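Triacylglycerol lipase (Clostridium botulinum, PDB 5AH1) hydrolyses ester bonds, including those of synthetic polyesters and probably of triacylglycerols, as a zinc-binding esterase of the alpha/beta-hydrolase fold. Local coordinates at residues 64-67 against 68-71; 243-246 against 247-251; 283-286 against 287-291; 321-325 against 326-330. All coordinates share one frame; numbering follows the deposited sequence.

Contact 1 (64-67 against 68-71); sequences FPEV and NTRS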
loop_
_atom_site.group_PDB
_atom_site.type_symbol
_atom_site.label_atom_id
_atom_site.label_comp_id
_atom_site.label_asym_id
_atom_site.label_seq_id
_atom_site.Cartn_x
_atom_site.Cartn_y
_atom_site.Cartn_z
ATOM N N PHE A 64 12.395 21.264 1.393
ATOM C CA PHE A 64 13.434 20.427 1.959
ATOM C C PHE A 64 14.255 21.249 2.959
ATOM O O PHE A 64 14.501 22.439 2.738
ATOM C CB PHE A 64 14.341 19.847 0.869
ATOM C CG PHE A 64 15.270 18.800 1.389
ATOM C CD1 PHE A 64 14.830 17.495 1.553
ATOM C CD2 PHE A 64 16.561 19.120 1.771
ATOM C CE1 PHE A 64 15.665 16.524 2.074
ATOM C CE2 PHE A 64 17.397 18.151 2.299
ATOM C CZ PHE A 64 16.940 16.853 2.452
ATOM N N PRO A 65 14.666 20.638 4.083
ATOM C CA PRO A 65 15.416 21.415 5.079
ATOM C C PRO A 65 16.608 22.187 4.516
ATOM O O PRO A 65 17.412 21.650 3.748
ATOM C CB PRO A 65 15.896 20.338 6.060
ATOM C CG PRO A 65 14.877 19.282 5.985
ATOM C CD PRO A 65 14.408 19.264 4.550
ATOM N N GLU A 66 16.680 23.454 4.915
ATOM C CA GLU A 66 17.818 24.343 4.638
ATOM C C GLU A 66 17.950 24.823 3.192
ATOM O O GLU A 66 18.904 25.514 2.873
ATOM C CB GLU A 66 19.148 23.702 5.074
ATOM C CG GLU A 66 19.167 23.120 6.487
ATOM C CD GLU A 66 20.529 22.559 6.839
ATOM O OE1 GLU A 66 20.847 21.444 6.360
ATOM O OE2 GLU A 66 21.303 23.246 7.554
ATOM N N VAL A 67 16.991 24.486 2.335
ATOM C CA VAL A 67 17.078 24.863 0.923
ATOM C C VAL A 67 17.113 26.381 0.749
ATOM O O VAL A 67 17.653 26.878 -0.233
ATOM C CB VAL A 67 15.925 24.241 0.085
ATOM C CG1 VAL A 67 14.576 24.842 0.460
ATOM C CG2 VAL A 67 16.170 24.391 -1.409
ATOM N N ASN A 68 16.558 27.103 1.720
ATOM C CA ASN A 68 16.540 28.570 1.691
ATOM C C ASN A 68 17.511 29.195 2.677
ATOM O O ASN A 68 17.407 30.389 2.979
ATOM C CB ASN A 68 15.118 29.063 1.967
ATOM C CG ASN A 68 14.108 28.526 0.961
ATOM O OD1 ASN A 68 14.238 28.690 -0.252
ATOM N ND2 ASN A 68 13.106 27.848 1.468
ATOM N N THR A 69 18.461 28.401 3.169
ATOM C CA THR A 69 19.553 28.945 3.982
ATOM C C THR A 69 20.936 28.624 3.442
ATOM O O THR A 69 21.884 29.301 3.783
ATOM C CB THR A 69 19.489 28.498 5.449
ATOM O OG1 THR A 69 19.666 27.082 5.529
ATOM C CG2 THR A 69 18.166 28.908 6.066
ATOM N N ARG A 70 21.067 27.622 2.593
ATOM C CA ARG A 70 22.368 27.181 2.134
ATOM C C ARG A 70 22.186 26.340 0.889
ATOM O O ARG A 70 21.061 26.015 0.505
ATOM C CB ARG A 70 23.063 26.367 3.221
ATOM C CG ARG A 70 22.417 25.017 3.437
ATOM C CD ARG A 70 22.760 24.375 4.784
ATOM N NE ARG A 70 24.188 24.212 4.953
ATOM C CZ ARG A 70 24.786 23.882 6.090
ATOM N NH1 ARG A 70 24.071 23.667 7.187
ATOM N NH2 ARG A 70 26.111 23.785 6.131
ATOM N N SER A 71 23.301 25.995 0.257
ATOM C CA SER A 71 23.296 25.109 -0.886
ATOM C C SER A 71 23.161 23.664 -0.439
ATOM O O SER A 71 23.832 23.216 0.489
ATOM C CB SER A 71 24.582 25.249 -1.680
ATOM O OG SER A 71 24.714 26.555 -2.204
HETATM O O HOH W 1 19.614 25.254 -1.728
#
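Three donors converge on the carbonyl oxygen of Glu-66, in a surface loop where a type II beta turn, Phe-64 to Val-67, runs straight into a second tight turn. Arg-70 N comes in nearly in line with the carbonyl bond, reaching Glu-66 O at 3.0 Å. Thr-69 N, at 2.9 Å from Glu-66 O, sits instead well above the carbonyl plane, and Thr-69 OG1 adds a longer third bond to Glu-66 O at 3.2 Å. That hydroxyl can fold back because it lies between its own backbone N and carbonyl carbon (chi1 64°). The side chains of Glu-66 and Arg-70 run alongside each other, pointing the same way, and join in a salt bridge: Arg-70 NH1 donates to Glu-66 OE2 at 2.8 Å. OE2 lies close to the guanidinium plane, at its edge, while the two flat groups are turned 75° against each other. At the start of the segment, Phe-64 meets Phe-446 edge-to-face and Pro-65 rests on Tyr-406 and Val-410. The turn is also pinned by one water, which donates to Val-67 O at 3.0 Å and to Arg-70 O at 2.8 Å.

Contact 2 (243-246 against 247-251); sequences KDLI and SYTFG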
loop_
_atom_site.group_PDB
_atom_site.type_symbol
_atom_site.label_atom_id
_atom_site.label_comp_id
_atom_site.label_asym_id
_atom_site.label_seq_id
_atom_site.Cartn_x
_atom_site.Cartn_y
_atom_site.Cartn_z
ATOM N N LYS A 243 -14.167 -12.542 3.623
ATOM C CA LYS A 243 -14.822 -12.671 2.327
ATOM C C LYS A 243 -15.611 -11.414 2.005
ATOM O O LYS A 243 -15.689 -10.993 0.844
ATOM C CB LYS A 243 -15.748 -13.903 2.310
ATOM C CG LYS A 243 -16.421 -14.131 0.975
ATOM C CD LYS A 243 -17.311 -15.367 1.013
ATOM C CE LYS A 243 -17.924 -15.640 -0.351
ATOM N NZ LYS A 243 -18.933 -16.725 -0.312
ATOM N N ASP A 244 -16.230 -10.830 3.026
ATOM C CA ASP A 244 -17.033 -9.633 2.814
ATOM C C ASP A 244 -16.152 -8.432 2.482
ATOM O O ASP A 244 -16.531 -7.609 1.664
ATOM C CB ASP A 244 -17.897 -9.334 4.031
ATOM C CG ASP A 244 -19.007 -10.358 4.226
ATOM O OD1 ASP A 244 -19.279 -11.159 3.297
ATOM O OD2 ASP A 244 -19.622 -10.346 5.305
ATOM N N LEU A 245 -14.988 -8.333 3.124
ATOM C CA LEU A 245 -14.058 -7.251 2.818
ATOM C C LEU A 245 -13.603 -7.362 1.367
ATOM O O LEU A 245 -13.609 -6.379 0.630
ATOM C CB LEU A 245 -12.867 -7.277 3.773
ATOM C CG LEU A 245 -11.786 -6.221 3.531
ATOM C CD1 LEU A 245 -12.364 -4.823 3.383
ATOM C CD2 LEU A 245 -10.771 -6.231 4.661
ATOM N N ILE A 246 -13.230 -8.561 0.934
ATOM C CA ILE A 246 -12.825 -8.730 -0.456
ATOM C C ILE A 246 -13.980 -8.400 -1.413
ATOM O O ILE A 246 -13.797 -7.701 -2.407
ATOM C CB ILE A 246 -12.302 -10.162 -0.731
ATOM C CG1 ILE A 246 -11.075 -10.489 0.125
ATOM C CG2 ILE A 246 -11.966 -10.330 -2.209
ATOM C CD1 ILE A 246 -9.830 -9.779 -0.302
ATOM N N SER A 247 -15.177 -8.883 -1.107
ATOM C CA SER A 247 -16.331 -8.647 -1.964
ATOM C C SER A 247 -16.631 -7.143 -2.064
ATOM O O SER A 247 -16.857 -6.613 -3.153
ATOM C CB SER A 247 -17.534 -9.432 -1.447
ATOM O OG SER A 247 -18.589 -9.375 -2.378
ATOM N N TYR A 248 -16.613 -6.454 -0.928
ATOM C CA TYR A 248 -16.744 -5.007 -0.916
ATOM C C TYR A 248 -15.722 -4.329 -1.838
ATOM O O TYR A 248 -16.070 -3.427 -2.602
ATOM C CB TYR A 248 -16.585 -4.465 0.508
ATOM C CG TYR A 248 -16.397 -2.969 0.539
ATOM C CD1 TYR A 248 -17.460 -2.111 0.320
ATOM C CD2 TYR A 248 -15.148 -2.420 0.777
ATOM C CE1 TYR A 248 -17.290 -0.738 0.326
ATOM C CE2 TYR A 248 -14.961 -1.050 0.784
ATOM C CZ TYR A 248 -16.041 -0.212 0.565
ATOM O OH TYR A 248 -15.835 1.159 0.579
ATOM N N THR A 249 -14.481 -4.786 -1.777
ATOM C CA THR A 249 -13.430 -4.153 -2.547
ATOM C C THR A 249 -13.589 -4.406 -4.060
ATOM O O THR A 249 -13.188 -3.580 -4.868
ATOM C CB THR A 249 -12.053 -4.562 -2.026
ATOM O OG1 THR A 249 -12.025 -4.385 -0.601
ATOM C CG2 THR A 249 -10.989 -3.694 -2.644
ATOM N N PHE A 250 -14.202 -5.522 -4.445
ATOM C CA PHE A 250 -14.588 -5.740 -5.850
ATOM C C PHE A 250 -15.662 -4.738 -6.251
ATOM O O PHE A 250 -15.663 -4.233 -7.369
ATOM C CB PHE A 250 -15.092 -7.163 -6.099
ATOM C CG PHE A 250 -13.998 -8.173 -6.268
ATOM C CD1 PHE A 250 -13.091 -8.080 -7.309
ATOM C CD2 PHE A 250 -13.900 -9.243 -5.406
ATOM C CE1 PHE A 250 -12.098 -9.028 -7.459
ATOM C CE2 PHE A 250 -12.910 -10.183 -5.550
ATOM C CZ PHE A 250 -12.007 -10.079 -6.570
ATOM N N GLY A 251 -16.580 -4.459 -5.339
ATOM C CA GLY A 251 -17.567 -3.413 -5.549
ATOM C C GLY A 251 -16.909 -2.065 -5.809
ATOM O O GLY A 251 -17.266 -1.370 -6.755
#
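Ile-246 and Phe-250 are brought together by their first torsions. In Ile-246 CG1 lies beside the backbone N (chi1 -61°), which leaves the CG2 methyl anti to that N, on the carbonyl side; in Phe-250 (chi1 -81°) CG lies beside the backbone N, which swings the ring back toward the preceding turn. The two side chains run alongside each other in the same direction, and Ile-246 CG2 touches Phe-250 CE2 at 3.5 Å. Phe-250 CD2 also comes to 3.4 Å from Ile-246 O, the carbonyl that accepts the backbone bond from Phe-250 N at 3.0 Å. One residue earlier in each turn, Leu-245 O takes two donors of Thr-249: the backbone N at 3.0 Å and, in the conformer described, one of two modelled, the hydroxyl OG1 at 2.8 Å. They arrive from opposite faces of the carbonyl plane.

All this is i to i+4 pairing within helix 242-257, whose regular bonds include Ser-247 N to Lys-243 O (2.9 Å) and Tyr-248 N to Asp-244 O (2.8 Å). The Ile-246 and Phe-250 pair packs against helix 284-292, with both residues on Leu-292 and Phe-250 also on Ile-288. Polar ends find partners in other parts of the fold: Lys-243 NZ pairs with Asp-293, Ser-247 OG bonds Leu-33 N, and Tyr-248 OH bonds Ile-355 O. The side chain of Leu-245 lies about 7 Å from a bound potassium ion.

Contact 3 (283-286 against 287-291); sequences SQRD and YIERV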
loop_
_atom_site.group_PDB
_atom_site.type_symbol
_atom_site.label_atom_id
_atom_site.label_comp_id
_atom_site.label_asym_id
_atom_site.label_seq_id
_atom_site.Cartn_x
_atom_site.Cartn_y
_atom_site.Cartn_z
ATOM N N SER A 283 -14.599 -18.051 -17.425
ATOM C CA SER A 283 -14.928 -16.633 -17.531
ATOM C C SER A 283 -14.392 -15.856 -16.341
ATOM O O SER A 283 -14.141 -16.429 -15.282
ATOM C CB SER A 283 -16.438 -16.452 -17.587
ATOM O OG SER A 283 -17.021 -16.823 -16.355
ATOM N N GLN A 284 -14.254 -14.542 -16.500
ATOM C CA GLN A 284 -13.840 -13.705 -15.382
ATOM C C GLN A 284 -14.823 -13.832 -14.222
ATOM O O GLN A 284 -14.407 -13.909 -13.069
ATOM C CB GLN A 284 -13.682 -12.242 -15.811
ATOM C CG GLN A 284 -13.087 -11.324 -14.743
ATOM C CD GLN A 284 -11.572 -11.429 -14.631
ATOM O OE1 GLN A 284 -10.943 -12.274 -15.262
ATOM N NE2 GLN A 284 -10.983 -10.560 -13.834
ATOM N N ARG A 285 -16.119 -13.861 -14.510
ATOM C CA ARG A 285 -17.103 -13.966 -13.440
ATOM C C ARG A 285 -16.953 -15.271 -12.659
ATOM O O ARG A 285 -17.047 -15.276 -11.435
ATOM C CB ARG A 285 -18.520 -13.848 -13.998
ATOM C CG ARG A 285 -19.611 -13.993 -12.945
ATOM C CD ARG A 285 -20.127 -15.429 -12.878
ATOM N NE ARG A 285 -20.911 -15.681 -11.673
ATOM C CZ ARG A 285 -22.214 -15.454 -11.556
ATOM N NH1 ARG A 285 -22.910 -14.957 -12.576
ATOM N NH2 ARG A 285 -22.826 -15.724 -10.412
ATOM N N ASP A 286 -16.750 -16.385 -13.356
ATOM C CA ASP A 286 -16.618 -17.664 -12.674
ATOM C C ASP A 286 -15.328 -17.713 -11.853
ATOM O O ASP A 286 -15.300 -18.255 -10.745
ATOM C CB ASP A 286 -16.694 -18.812 -13.677
ATOM C CG ASP A 286 -18.119 -19.097 -14.137
ATOM O OD1 ASP A 286 -19.077 -18.558 -13.539
ATOM O OD2 ASP A 286 -18.287 -19.891 -15.081
ATOM N N TYR A 287 -14.280 -17.089 -12.375
ATOM C CA TYR A 287 -12.987 -17.014 -11.693
ATOM C C TYR A 287 -13.107 -16.211 -10.403
ATOM O O TYR A 287 -12.643 -16.653 -9.354
ATOM C CB TYR A 287 -11.997 -16.390 -12.672
ATOM C CG TYR A 287 -10.709 -15.806 -12.126
ATOM C CD1 TYR A 287 -9.789 -16.574 -11.419
ATOM C CD2 TYR A 287 -10.375 -14.486 -12.385
ATOM C CE1 TYR A 287 -8.588 -16.018 -10.948
ATOM C CE2 TYR A 287 -9.184 -13.928 -11.933
ATOM C CZ TYR A 287 -8.288 -14.690 -11.214
ATOM O OH TYR A 287 -7.103 -14.126 -10.776
ATOM N N ILE A 288 -13.766 -15.059 -10.473
ATOM C CA ILE A 288 -13.973 -14.240 -9.281
ATOM C C ILE A 288 -14.805 -14.964 -8.217
ATOM O O ILE A 288 -14.471 -14.939 -7.027
ATOM C CB ILE A 288 -14.617 -12.872 -9.649
ATOM C CG1 ILE A 288 -13.661 -12.029 -10.509
ATOM C CG2 ILE A 288 -15.033 -12.109 -8.394
ATOM C CD1 ILE A 288 -12.251 -11.878 -9.998
ATOM N N GLU A 289 -15.884 -15.612 -8.637
ATOM C CA GLU A 289 -16.718 -16.343 -7.693
ATOM C C GLU A 289 -15.915 -17.461 -7.027
ATOM O O GLU A 289 -16.034 -17.702 -5.819
ATOM C CB GLU A 289 -17.949 -16.906 -8.410
ATOM C CG GLU A 289 -18.967 -17.548 -7.487
ATOM C CD GLU A 289 -20.331 -17.690 -8.135
ATOM O OE1 GLU A 289 -20.422 -17.601 -9.380
ATOM O OE2 GLU A 289 -21.319 -17.888 -7.390
ATOM N N ARG A 290 -15.104 -18.153 -7.819
ATOM C CA ARG A 290 -14.302 -19.247 -7.302
ATOM C C ARG A 290 -13.271 -18.749 -6.281
ATOM O O ARG A 290 -13.108 -19.351 -5.216
ATOM C CB ARG A 290 -13.644 -20.000 -8.458
ATOM C CG ARG A 290 -12.963 -21.280 -8.052
ATOM C CD ARG A 290 -12.620 -22.122 -9.270
ATOM N NE ARG A 290 -11.830 -21.402 -10.259
ATOM C CZ ARG A 290 -10.501 -21.284 -10.233
ATOM N NH1 ARG A 290 -9.779 -21.830 -9.259
ATOM N NH2 ARG A 290 -9.885 -20.611 -11.198
ATOM N N VAL A 291 -12.610 -17.633 -6.578
ATOM C CA VAL A 291 -11.673 -17.048 -5.630
ATOM C C VAL A 291 -12.394 -16.579 -4.358
ATOM O O VAL A 291 -11.932 -16.842 -3.248
ATOM C CB VAL A 291 -10.872 -15.906 -6.276
ATOM C CG1 VAL A 291 -10.033 -15.179 -5.251
ATOM C CG2 VAL A 291 -9.977 -16.464 -7.377
#
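Charge comes first: Arg-285 and Glu-289 lie side by side, one helical turn apart, in a salt bridge. In the conformer described, one of two modelled, Arg-285 turns NE and NH2 side-on to a single oxygen, with NE at 3.0 Å and NH2 at 3.2 Å from Glu-289 OE1. Both nitrogens reach OE1 from the same face of the carboxylate, above its plane. A bend at the second torsion of Arg-285 (chi2 -95°) directs the guanidinium down the helix to meet it. Asp-286 OD1 joins through a long, purely electrostatic pairing with Arg-285 NE, 3.9 Å away. Arg-285 thus probably eases the repulsion between the carboxylates of Asp-286 and Glu-289, whose OD1 and OE1 are 4.5 Å apart.

A side-chain cap and backbone bonds start helix 284-292. Ser-283 is its N-cap: OG accepts from Asp-286 N at 3.0 Å, while the backbone Ser-283 O takes Tyr-287 N, also at 3.0 Å.

Packing lies on the buried side. Gln-284 and Tyr-287 side chains run alongside each other, the amide carbon CD at the ring edge and the planes 59° apart. Gln-284 OE1 is hydrogen-bonded to Lys-278 NZ, NE2 to Tyr-267 O, and Tyr-287 OH to Leu-269 N, tying the helix to the loop before it.

Contact 4 (321-325 against 326-330); sequences KAQPD and VYYFS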
loop_
_atom_site.group_PDB
_atom_site.type_symbol
_atom_site.label_atom_id
_atom_site.label_comp_id
_atom_site.label_asym_id
_atom_site.label_seq_id
_atom_site.Cartn_x
_atom_site.Cartn_y
_atom_site.Cartn_z
ATOM N N LYS A 321 11.552 -3.842 10.885
ATOM C CA LYS A 321 12.004 -2.648 11.594
ATOM C C LYS A 321 12.549 -1.609 10.647
ATOM O O LYS A 321 12.955 -1.903 9.515
ATOM C CB LYS A 321 13.059 -3.001 12.638
ATOM C CG LYS A 321 14.405 -3.379 12.105
ATOM C CD LYS A 321 15.395 -3.715 13.212
ATOM C CE LYS A 321 16.113 -2.506 13.732
ATOM N NZ LYS A 321 17.220 -2.934 14.647
ATOM N N ALA A 322 12.545 -0.370 11.125
ATOM C CA ALA A 322 13.191 0.718 10.407
ATOM C C ALA A 322 14.696 0.511 10.471
ATOM O O ALA A 322 15.284 0.450 11.559
ATOM C CB ALA A 322 12.828 2.071 11.025
ATOM N N GLN A 323 15.318 0.378 9.306
ATOM C CA GLN A 323 16.754 0.153 9.212
ATOM C C GLN A 323 17.520 1.456 9.428
ATOM O O GLN A 323 17.057 2.527 9.042
ATOM C CB GLN A 323 17.058 -0.450 7.841
ATOM C CG GLN A 323 16.433 -1.838 7.655
ATOM C CD GLN A 323 17.038 -2.862 8.598
ATOM O OE1 GLN A 323 18.252 -2.894 8.803
ATOM N NE2 GLN A 323 16.203 -3.700 9.188
ATOM N N PRO A 324 18.707 1.368 10.044
ATOM C CA PRO A 324 19.383 2.592 10.514
ATOM C C PRO A 324 19.943 3.473 9.406
ATOM O O PRO A 324 20.221 4.645 9.641
ATOM C CB PRO A 324 20.503 2.043 11.400
ATOM C CG PRO A 324 20.716 0.645 10.942
ATOM C CD PRO A 324 19.363 0.152 10.562
ATOM N N ASP A 325 20.096 2.903 8.217
ATOM C CA ASP A 325 20.669 3.601 7.070
ATOM C C ASP A 325 19.638 3.988 6.004
ATOM O O ASP A 325 20.009 4.309 4.882
ATOM C CB ASP A 325 21.778 2.738 6.465
ATOM C CG ASP A 325 21.309 1.346 6.023
ATOM O OD1 ASP A 325 20.273 0.812 6.492
ATOM O OD2 ASP A 325 22.027 0.758 5.185
ATOM N N VAL A 326 18.352 3.967 6.367
ATOM C CA VAL A 326 17.270 4.288 5.456
ATOM C C VAL A 326 16.431 5.420 6.051
ATOM O O VAL A 326 16.146 5.428 7.260
ATOM C CB VAL A 326 16.381 3.016 5.236
ATOM C CG1 VAL A 326 15.188 3.310 4.331
ATOM C CG2 VAL A 326 17.210 1.866 4.684
ATOM N N TYR A 327 16.015 6.355 5.202
ATOM C CA TYR A 327 15.074 7.393 5.615
ATOM C C TYR A 327 13.648 6.870 5.512
ATOM O O TYR A 327 13.290 6.292 4.501
ATOM C CB TYR A 327 15.216 8.633 4.718
ATOM C CG TYR A 327 16.521 9.369 4.840
ATOM C CD1 TYR A 327 16.708 10.318 5.821
ATOM C CD2 TYR A 327 17.560 9.125 3.949
ATOM C CE1 TYR A 327 17.908 11.015 5.909
ATOM C CE2 TYR A 327 18.751 9.788 4.040
ATOM C CZ TYR A 327 18.922 10.725 5.019
ATOM O OH TYR A 327 20.118 11.397 5.098
ATOM N N TYR A 328 12.834 7.124 6.526
ATOM C CA TYR A 328 11.432 6.711 6.515
ATOM C C TYR A 328 10.540 7.934 6.648
ATOM O O TYR A 328 10.744 8.783 7.515
ATOM C CB TYR A 328 11.128 5.699 7.641
ATOM C CG TYR A 328 11.816 4.370 7.450
ATOM C CD1 TYR A 328 13.117 4.169 7.858
ATOM C CD2 TYR A 328 11.140 3.290 6.898
ATOM C CE1 TYR A 328 13.763 2.961 7.659
ATOM C CE2 TYR A 328 11.771 2.087 6.705
ATOM C CZ TYR A 328 13.067 1.907 7.115
ATOM O OH TYR A 328 13.750 0.731 6.932
ATOM N N PHE A 329 9.568 8.022 5.751
ATOM C CA PHE A 329 8.567 9.081 5.752
ATOM C C PHE A 329 7.204 8.465 5.797
ATOM O O PHE A 329 6.946 7.517 5.082
ATOM C CB PHE A 329 8.700 9.940 4.484
ATOM C CG PHE A 329 10.032 10.606 4.371
ATOM C CD1 PHE A 329 10.276 11.823 5.010
ATOM C CD2 PHE A 329 11.060 10.003 3.668
ATOM C CE1 PHE A 329 11.507 12.429 4.931
ATOM C CE2 PHE A 329 12.291 10.598 3.597
ATOM C CZ PHE A 329 12.525 11.805 4.231
ATOM N N SER A 330 6.316 9.063 6.566
ATOM C CA SER A 330 4.922 8.627 6.588
ATOM C C SER A 330 3.982 9.794 6.360
ATOM O O SER A 330 4.167 10.889 6.911
ATOM C CB SER A 330 4.580 7.966 7.916
ATOM O OG SER A 330 4.867 8.863 8.969
HETATM O O HOH W 2 12.105 -1.488 6.882
#
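Gln-323 N donates to the Tyr-328 hydroxyl in an almost straight bond, 2.9 Å from N to OH with an angle of 174° at the hydrogen. The same hydroxyl donates to a water 2.8 Å from OH, and that water in turn donates to Lys-321 O at 2.8 Å. Tyr-328 OH therefore accepts one bond and gives another, pinning the loop 321-325 across the start of the strand. A weak bond, Val-326 N to Gln-323 O at 3.3 Å, closes the type I beta turn Gln-323 to Val-326 that leads the chain from loop into strand.

Outward from these bonds comes the packing. The Ala-322 methyl sits over one face of the Tyr-328 ring, toward its rim, in a CH-pi contact: CB is 3.9 Å from the centroid and 3.6 Å from Tyr-328 CE1. The ring is presented there because CG lies beside the backbone N (chi1 -67°). Gln-323 CB lies beside Val-326 CG2, at 3.9 Å, with its amide turned away to Glu-197.

Strand 327-331 belongs to the central parallel sheet of the alpha/beta-hydrolase fold, running between strands 221-227 and 415-417. Val-326 and Tyr-328 face Thr-192 of helix 183-197, while Ala-322 and the Tyr-328 ring both meet Trp-415 on the neighbouring strand.

All four contacts are local and follow one another along the chain, so none nests in or crosses another. Contact 1 closes a tight turn in the surface loop between helix 49-54 and strand 80-83. Contact 2 lies within helix 242-257 and contact 3 caps and begins helix 284-292, the next helix in the chain; the two touch where Phe-250 CE1 packs on Ile-288 CD1 at 3.8 Å. Contact 4 then turns the chain after helix 310-317 into strand 327-331 of the central sheet. It shares one side of the molecule with contact 1, nearest atoms about 6 Å apart, while contacts 2 and 3 lie across the chain's centre.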